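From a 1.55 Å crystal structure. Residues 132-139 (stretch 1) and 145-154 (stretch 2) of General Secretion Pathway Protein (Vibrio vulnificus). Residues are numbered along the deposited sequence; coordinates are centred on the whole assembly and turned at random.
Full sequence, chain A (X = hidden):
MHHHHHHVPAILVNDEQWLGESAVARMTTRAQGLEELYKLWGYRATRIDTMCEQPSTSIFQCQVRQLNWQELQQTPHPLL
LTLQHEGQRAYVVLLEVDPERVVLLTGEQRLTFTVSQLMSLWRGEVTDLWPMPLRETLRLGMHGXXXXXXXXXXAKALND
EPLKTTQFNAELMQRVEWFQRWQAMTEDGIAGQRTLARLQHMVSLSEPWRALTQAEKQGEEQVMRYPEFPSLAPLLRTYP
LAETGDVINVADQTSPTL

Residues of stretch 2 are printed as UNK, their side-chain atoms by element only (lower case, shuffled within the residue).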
# COMPACT_ATOMS: atom_id res chain seq x y z
N MET A 132 7.33 1.06 -3.54
CA MET A 132 7.92 0.06 -4.48
C MET A 132 9.30 0.54 -4.81
O MET A 132 9.56 0.99 -5.90
CB MET A 132 7.01 -0.12 -5.72
CG MET A 132 7.63 -1.31 -6.50
SD MET A 132 6.38 -1.64 -7.81
CE MET A 132 7.30 -2.94 -8.55
N PRO A 133 10.27 0.36 -3.90
CA PRO A 133 11.65 0.76 -4.16
C PRO A 133 12.40 -0.08 -5.17
O PRO A 133 13.41 0.40 -5.71
CB PRO A 133 12.30 0.62 -2.80
CG PRO A 133 11.56 -0.50 -2.08
CD PRO A 133 10.11 -0.08 -2.51
N LEU A 134 11.88 -1.30 -5.45
CA LEU A 134 12.59 -2.21 -6.36
C LEU A 134 11.85 -2.32 -7.67
O LEU A 134 10.72 -2.86 -7.73
CB LEU A 134 12.79 -3.62 -5.77
CG LEU A 134 13.39 -3.60 -4.38
CD1 LEU A 134 13.63 -5.12 -3.89
CD2 LEU A 134 14.80 -2.91 -4.48
N ARG A 135 12.40 -1.70 -8.69
CA ARG A 135 11.65 -1.56 -9.95
C ARG A 135 12.44 -2.12 -11.11
O ARG A 135 12.03 -1.91 -12.26
CB ARG A 135 11.44 -0.06 -10.28
CG ARG A 135 10.65 0.67 -9.16
CD ARG A 135 9.33 1.02 -9.56
NE ARG A 135 8.67 1.83 -8.52
CZ ARG A 135 7.91 2.86 -8.78
NH1 ARG A 135 7.74 3.24 -10.06
NH2 ARG A 135 7.27 3.50 -7.75
N GLU A 136 13.56 -2.80 -10.81
CA GLU A 136 14.36 -3.47 -11.85
C GLU A 136 14.67 -4.92 -11.48
O GLU A 136 14.77 -5.27 -10.27
CB GLU A 136 15.70 -2.74 -12.02
CG GLU A 136 15.41 -1.37 -12.53
CD GLU A 136 16.65 -0.50 -12.72
OE1 GLU A 136 17.67 -0.95 -13.27
OE2 GLU A 136 16.53 0.74 -12.45
N THR A 137 14.85 -5.76 -12.51
CA THR A 137 15.06 -7.15 -12.19
C THR A 137 16.34 -7.42 -11.44
O THR A 137 17.40 -6.89 -11.82
CB THR A 137 15.04 -7.93 -13.53
OG1 THR A 137 13.71 -7.77 -14.06
CG2 THR A 137 15.36 -9.38 -13.35
N LEU A 138 16.18 -8.25 -10.39
CA LEU A 138 17.36 -8.67 -9.59
C LEU A 138 17.59 -10.18 -9.80
O LEU A 138 16.63 -10.97 -9.79
CB LEU A 138 17.08 -8.35 -8.11
CG LEU A 138 16.78 -6.81 -7.92
CD1 LEU A 138 16.44 -6.73 -6.49
CD2 LEU A 138 18.00 -5.87 -8.16
N ARG A 139 18.85 -10.60 -9.97
CA ARG A 139 19.14 -11.99 -10.23
C ARG A 139 20.47 -12.35 -9.61
O ARG A 139 21.28 -11.48 -9.23
CB ARG A 139 19.12 -12.32 -11.70
CG ARG A 139 20.28 -11.65 -12.41
CD ARG A 139 20.33 -11.82 -13.94
NE ARG A 139 19.28 -11.04 -14.61
CZ ARG A 139 18.26 -11.57 -15.27
NH1 ARG A 139 18.04 -12.92 -15.26
NH2 ARG A 139 17.38 -10.75 -15.88
N UNK A 145 22.59 -2.23 -2.44
CA UNK A 145 21.56 -1.95 -1.48
C UNK A 145 20.20 -2.55 -1.91
O UNK A 145 19.39 -2.92 -1.04
c UNK A 145 21.39 -0.46 -1.33
c UNK A 145 20.49 -0.07 -0.16
o UNK A 145 19.42 1.83 0.84
o UNK A 145 20.87 2.29 -0.78
c UNK A 145 20.24 1.46 -0.04
N UNK A 146 19.94 -2.65 -3.20
CA UNK A 146 18.72 -3.26 -3.66
C UNK A 146 18.58 -4.69 -3.22
O UNK A 146 17.43 -5.15 -2.96
c UNK A 146 18.64 -3.17 -5.18
N UNK A 147 19.71 -5.40 -3.13
CA UNK A 147 19.67 -6.80 -2.71
C UNK A 147 19.37 -6.84 -1.21
O UNK A 147 18.56 -7.69 -0.78
c UNK A 147 20.16 -7.75 -5.51
c UNK A 147 20.97 -7.49 -3.01
c UNK A 147 20.89 -8.94 -2.52
c UNK A 147 21.31 -7.48 -4.51
N UNK A 148 19.90 -5.91 -0.43
CA UNK A 148 19.59 -5.90 0.99
C UNK A 148 18.13 -5.65 1.20
O UNK A 148 17.48 -6.23 2.11
o UNK A 148 23.91 -3.75 1.96
o UNK A 148 22.08 -2.62 2.40
c UNK A 148 20.40 -4.79 1.72
c UNK A 148 22.67 -3.64 1.98
c UNK A 148 21.87 -4.86 1.44
N UNK A 149 17.54 -4.72 0.40
CA UNK A 149 16.13 -4.50 0.50
C UNK A 149 15.22 -5.68 0.08
O UNK A 149 14.29 -6.02 0.80
c UNK A 149 16.34 -2.01 0.20
c UNK A 149 14.20 -3.10 -0.50
c UNK A 149 15.72 -3.26 -0.41
N UNK A 150 15.63 -6.39 -0.99
CA UNK A 150 15.00 -7.67 -1.40
C UNK A 150 15.01 -8.68 -0.24
O UNK A 150 13.95 -9.25 0.11
c UNK A 150 15.14 -9.55 -3.05
c UNK A 150 15.74 -8.22 -2.67
c UNK A 150 15.95 -10.09 -4.27
c UNK A 150 13.65 -9.56 -3.32
N UNK A 151 16.18 -8.75 0.40
CA UNK A 151 16.40 -9.75 1.48
C UNK A 151 15.37 -9.37 2.62
O UNK A 151 14.64 -10.26 3.16
o UNK A 151 19.18 -10.12 3.79
c UNK A 151 18.28 -10.60 3.02
c UNK A 151 17.84 -9.64 1.86
o UNK A 151 17.75 -11.72 3.12
N UNK A 152 15.29 -8.10 2.97
CA UNK A 152 14.45 -7.70 4.06
C UNK A 152 12.97 -7.91 3.72
O UNK A 152 12.19 -8.37 4.61
o UNK A 152 15.33 -6.74 7.18
c UNK A 152 16.11 -6.03 4.94
n UNK A 152 17.58 -6.98 6.74
c UNK A 152 14.68 -6.20 4.38
c UNK A 152 16.30 -6.61 6.39
N UNK A 153 12.56 -7.59 2.47
CA UNK A 153 11.12 -7.73 2.11
C UNK A 153 10.74 -9.21 2.07
O UNK A 153 9.66 -9.61 2.49
c UNK A 153 10.93 -7.11 0.68
c UNK A 153 10.98 -5.61 0.69
c UNK A 153 10.97 -5.11 -0.79
c UNK A 153 9.78 -5.03 1.43
N UNK A 154 11.68 -10.05 1.58
CA UNK A 154 11.31 -11.51 1.50
C UNK A 154 11.15 -12.06 2.89
O UNK A 154 10.22 -12.85 3.12
c UNK A 154 11.15 -13.09 -1.18
c UNK A 154 12.41 -12.35 0.83
c UNK A 154 12.40 -12.23 -0.63
c UNK A 154 13.74 -12.84 -1.19

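Position 145 lies in a helix that runs through 154 and continues later in the chain. Its side chain is an unbranched run of three carbons, the third carrying two oxygens, which is a carboxylate on the third side-chain carbon: Glu 145. It makes no contact with stretch 1.

Position 146 has a single side-chain carbon, so it is Ala 146. Its CB points toward stretch 1 and lies 3.9 Å from Leu 134 CD2 and 4.1 Å from Leu 138 CD2. Leu 134 CD2 also approaches the backbone, lying 3.8 Å from Ala 146 O.

Position 147 holds four carbons forked at the first, with one arm two carbons long. Branching at CB with unequal arms identifies Ile 147. Its CA-to-CB bond points away from stretch 1, yet the end of the side chain comes nearer, and with chi1 and chi2 both m, Ile 147 CD1 reaches 3.9 Å from Leu 138 CD2.

Position 148 repeats the pattern of three carbons ending in two oxygens, giving Glu 148. It is out of reach of stretch 1, and one carboxylate oxygen, OE2, is hydrogen-bonded elsewhere in the structure.

Position 149 has three carbons, one bearing the other two; this symmetric fork at CB is Val 149. Its CA-to-CB bond points toward stretch 1, and its CG1 sits 4.0 Å from Pro 133 CG and likewise 4.0 Å from Leu 134 CD1, so one methyl touches two neighbouring residues.

Position 150 has four carbons forked at the second, the signature of Leu 150. Its CB, directed sideways, is 3.9 Å from Leu 134 CD1, while Leu 150 CD2 lies 4.1 Å from Leu 138 CD1.

Position 151 shows two carbons, the second carrying two oxygens: Asp 151. It is buried but does not touch stretch 1; both carboxylate oxygens are hydrogen-bonded elsewhere in the structure.

Position 152 has three carbons, the last bearing one oxygen and one nitrogen. That terminal amide at this length is Gln 152, exposed and without contact here.

Position 153 again has four carbons forked at the second, hence Leu 153. Its CA-to-CB bond points toward stretch 1, and its CD1 meets Leu 134 CD1 at 4.1 Å.

Position 154 has the same fork and is Leu 154, but it is out of reach of stretch 1.

The contact is apolar packing: no hydrogen bond crosses between the stretches, and 335 Å² is buried in total. Leu 134 and Leu 138, both with chi1 m and chi2 t, provide most of the covered area on stretch 1. Leu 134 touches Ala 146, Val 149, Leu 150 and Leu 153, positions i, i+3, i+4 and i+7, which lie along one side of a helix. Leu 150 N is already bonded to Ala 146 O (2.9 Å), so the 3.7 Å approach of Leu 134 CD1 to Leu 150 N does not leave that N-H without a partner.

Stretch 2 (145-154) EAIEVLDQLL
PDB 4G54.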